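Local coordinates for protein Exo beta-1,2-glucooligosaccharide sophorohydrolase (non-reducing end) (Parabacteroides distasonis ATCC 8503, PDB 5Z06) that hydrolyses linear beta-1,2-glucan and beta-1,2-glucooligosaccharides of four or more glucose units from the non-reducing end, releasing sophorose, at residues 484-488 with 549-553. Numbering follows the deposited sequence.
Sequences EMYYS and FTDKY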
ATOM      1  N   GLU A 484     -16.600  19.715 -25.405  1.00 38.00           N
ATOM      2  CA  GLU A 484     -15.433  19.899 -26.292  1.00 37.95           C
ATOM      3  C   GLU A 484     -14.111  19.782 -25.560  1.00 34.15           C
ATOM      4  O   GLU A 484     -13.107  19.422 -26.170  1.00 32.57           O
ATOM      5  CB  GLU A 484     -15.486  21.240 -27.065  1.00 42.80           C
ATOM      6  CG  GLU A 484     -16.325  21.227 -28.350  1.00 48.09           C
ATOM      7  CD  GLU A 484     -17.830  21.217 -28.121  1.00 57.24           C
ATOM      8  OE1 GLU A 484     -18.289  21.445 -26.976  1.00 65.81           O
ATOM      9  OE2 GLU A 484     -18.575  20.984 -29.102  1.00 62.49           O
ATOM     10  N   MET A 485     -14.113  20.107 -24.267  0.50 34.27           N
ATOM     11  CA  MET A 485     -12.941  19.988 -23.416  0.50 35.49           C
ATOM     12  C   MET A 485     -12.364  18.579 -23.367  0.50 34.32           C
ATOM     13  O   MET A 485     -11.168  18.412 -23.126  0.50 34.56           O
ATOM     14  CB  MET A 485     -13.276  20.459 -22.010  0.50 37.08           C
ATOM     15  CG  MET A 485     -13.720  21.907 -21.963  0.50 37.67           C
ATOM     16  SD  MET A 485     -12.332  23.004 -22.246  0.50 38.92           S
ATOM     17  CE  MET A 485     -13.147  24.343 -23.126  0.50 41.94           C
ATOM     18  N   TYR A 486     -13.215  17.581 -23.587  1.00 33.15           N
ATOM     19  CA  TYR A 486     -12.767  16.222 -23.788  1.00 34.33           C
ATOM     20  C   TYR A 486     -11.771  16.094 -24.944  1.00 34.02           C
ATOM     21  O   TYR A 486     -10.802  15.351 -24.828  1.00 34.91           O
ATOM     22  CB  TYR A 486     -13.941  15.291 -24.053  1.00 32.56           C
ATOM     23  CG  TYR A 486     -13.501  13.861 -24.205  1.00 33.36           C
ATOM     24  CD1 TYR A 486     -13.381  13.023 -23.095  1.00 31.61           C
ATOM     25  CD2 TYR A 486     -13.181  13.343 -25.466  1.00 32.92           C
ATOM     26  CE1 TYR A 486     -12.986  11.701 -23.243  1.00 31.85           C
ATOM     27  CE2 TYR A 486     -12.764  12.035 -25.617  1.00 33.14           C
ATOM     28  CZ  TYR A 486     -12.668  11.220 -24.503  1.00 32.23           C
ATOM     29  OH  TYR A 486     -12.241   9.945 -24.664  1.00 31.47           O
ATOM     30  N   TYR A 487     -11.997  16.801 -26.048  1.00 33.39           N
ATOM     31  CA  TYR A 487     -11.056  16.738 -27.198  1.00 32.44           C
ATOM     32  C   TYR A 487      -9.955  17.764 -27.144  1.00 31.32           C
ATOM     33  O   TYR A 487      -8.840  17.490 -27.561  1.00 33.63           O
ATOM     34  CB  TYR A 487     -11.803  16.819 -28.541  1.00 33.06           C
ATOM     35  CG  TYR A 487     -12.630  15.588 -28.758  1.00 33.09           C
ATOM     36  CD1 TYR A 487     -12.025  14.377 -29.068  1.00 33.96           C
ATOM     37  CD2 TYR A 487     -14.006  15.606 -28.561  1.00 32.63           C
ATOM     38  CE1 TYR A 487     -12.773  13.225 -29.235  1.00 32.70           C
ATOM     39  CE2 TYR A 487     -14.754  14.467 -28.736  1.00 33.62           C
ATOM     40  CZ  TYR A 487     -14.125  13.283 -29.074  1.00 31.27           C
ATOM     41  OH  TYR A 487     -14.852  12.150 -29.236  1.00 33.57           O
ATOM     42  N   SER A 488     -10.268  18.942 -26.632  1.00 31.99           N
ATOM     43  CA  SER A 488      -9.321  20.051 -26.616  1.00 31.01           C
ATOM     44  C   SER A 488      -8.313  19.870 -25.480  1.00 31.32           C
ATOM     45  O   SER A 488      -7.177  20.333 -25.578  1.00 32.42           O
ATOM     46  CB  SER A 488     -10.079  21.366 -26.472  1.00 30.69           C
ATOM     47  OG  SER A 488     -10.508  21.576 -25.127  1.00 30.64           O
ATOM     48  N   PHE A 549     -18.668   3.881 -23.182  1.00 30.57           N
ATOM     49  CA  PHE A 549     -18.133   5.123 -23.625  1.00 30.51           C
ATOM     50  C   PHE A 549     -17.225   4.867 -24.782  1.00 31.63           C
ATOM     51  O   PHE A 549     -16.276   4.068 -24.697  1.00 31.06           O
ATOM     52  CB  PHE A 549     -17.396   5.890 -22.556  1.00 31.30           C
ATOM     53  CG  PHE A 549     -16.821   7.159 -23.078  1.00 31.48           C
ATOM     54  CD1 PHE A 549     -17.662   8.134 -23.602  1.00 31.62           C
ATOM     55  CD2 PHE A 549     -15.463   7.366 -23.101  1.00 32.13           C
ATOM     56  CE1 PHE A 549     -17.152   9.307 -24.132  1.00 32.06           C
ATOM     57  CE2 PHE A 549     -14.944   8.535 -23.627  1.00 33.00           C
ATOM     58  CZ  PHE A 549     -15.789   9.508 -24.151  1.00 33.75           C
ATOM     59  N   THR A 550     -17.553   5.571 -25.856  1.00 31.33           N
ATOM     60  CA  THR A 550     -16.862   5.509 -27.106  1.00 30.26           C
ATOM     61  C   THR A 550     -16.727   6.926 -27.573  1.00 29.35           C
ATOM     62  O   THR A 550     -17.714   7.620 -27.695  1.00 29.71           O
ATOM     63  CB  THR A 550     -17.706   4.693 -28.088  1.00 29.56           C
ATOM     64  OG1 THR A 550     -18.045   3.465 -27.457  1.00 28.47           O
ATOM     65  CG2 THR A 550     -16.957   4.408 -29.362  1.00 29.71           C
ATOM     66  N   ASP A 551     -15.495   7.374 -27.775  1.00 32.41           N
ATOM     67  CA  ASP A 551     -15.219   8.689 -28.361  1.00 32.54           C
ATOM     68  C   ASP A 551     -14.985   8.501 -29.868  1.00 34.36           C
ATOM     69  O   ASP A 551     -15.267   7.416 -30.410  1.00 33.25           O
ATOM     70  CB  ASP A 551     -14.067   9.399 -27.620  1.00 32.21           C
ATOM     71  CG  ASP A 551     -12.705   8.717 -27.775  1.00 30.05           C
ATOM     72  OD1 ASP A 551     -12.491   7.829 -28.625  1.00 31.46           O
ATOM     73  OD2 ASP A 551     -11.822   9.092 -27.008  1.00 31.13           O
ATOM     74  N   LYS A 552     -14.480   9.525 -30.554  1.00 37.07           N
ATOM     75  CA  LYS A 552     -14.286   9.409 -32.003  1.00 39.72           C
ATOM     76  C   LYS A 552     -13.180   8.410 -32.400  1.00 38.30           C
ATOM     77  O   LYS A 552     -13.168   7.911 -33.513  1.00 37.62           O
ATOM     78  CB  LYS A 552     -14.088  10.789 -32.632  1.00 44.07           C
ATOM     79  CG  LYS A 552     -12.732  11.453 -32.452  1.00 49.67           C
ATOM     80  CD  LYS A 552     -12.826  12.978 -32.681  1.00 54.47           C
ATOM     81  CE  LYS A 552     -11.657  13.579 -33.464  1.00 58.40           C
ATOM     82  NZ  LYS A 552     -11.894  13.536 -34.939  1.00 61.60           N
ATOM     83  N   TYR A 553     -12.303   8.085 -31.458  1.00 35.50           N
ATOM     84  CA  TYR A 553     -11.160   7.186 -31.682  1.00 33.90           C
ATOM     85  C   TYR A 553     -11.362   5.720 -31.363  1.00 32.88           C
ATOM     86  O   TYR A 553     -10.904   4.872 -32.096  1.00 38.21           O
ATOM     87  CB  TYR A 553     -10.025   7.660 -30.821  1.00 33.35           C
ATOM     88  CG  TYR A 553      -9.710   9.095 -31.046  1.00 32.08           C
ATOM     89  CD1 TYR A 553      -9.315   9.543 -32.300  1.00 33.17           C
ATOM     90  CD2 TYR A 553      -9.816  10.009 -30.028  1.00 32.28           C
ATOM     91  CE1 TYR A 553      -9.007  10.876 -32.520  1.00 33.16           C
ATOM     92  CE2 TYR A 553      -9.508  11.338 -30.234  1.00 32.12           C
ATOM     93  CZ  TYR A 553      -9.101  11.769 -31.479  1.00 32.39           C
ATOM     94  OH  TYR A 553      -8.793  13.102 -31.668  1.00 34.18           O
TER
HETATM   95  O   HOH W   1      -8.848  15.215 -29.778  1.00 34.79           O
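Y486 and Y487, consecutive residues of the short helix 485-490, reach across to an Asx turn at D551 in the loop leading into helix 556-573, within the glycoamylase-like part of this GH144 enzyme. The tight side is buried. Y486 OH donates to D551 OD2 at 2.5 Å, on the anti side of the carboxylate and 25° out of its plane. The same oxygen also bonds Y556 OH, so two tyrosine hydroxyls hold it, while D551 OD1 closes the turn by accepting from Y553 N at 2.9 Å. The edge of F549 points at the face of Y486 in an offset edge-to-face pair, planes 79° apart, with F549 CZ 3.6 Å from Y486 CZ. M467 and M471 of helix 467-475 touch both rings. Toward the exposed K552 the contact becomes looser. Y487, whose CG lies anti to the carbonyl carbon and so sends the ring out toward the loop, takes K552 N on its hydroxyl at 3.0 Å and an N-H...O angle of 148°. The aliphatic chain of K552 passes obliquely by the ring, CD 3.5 Å from Y487 CE1, then bends at chi3 and chi4, carrying NZ away. Y553 CE2 comes up to the edge of the Y487 ring, 3.9 Å from Y487 CE1, the two side chains running in opposite directions. A water oxygen 2.8 Å from Y553 OH also donates to Y487 O.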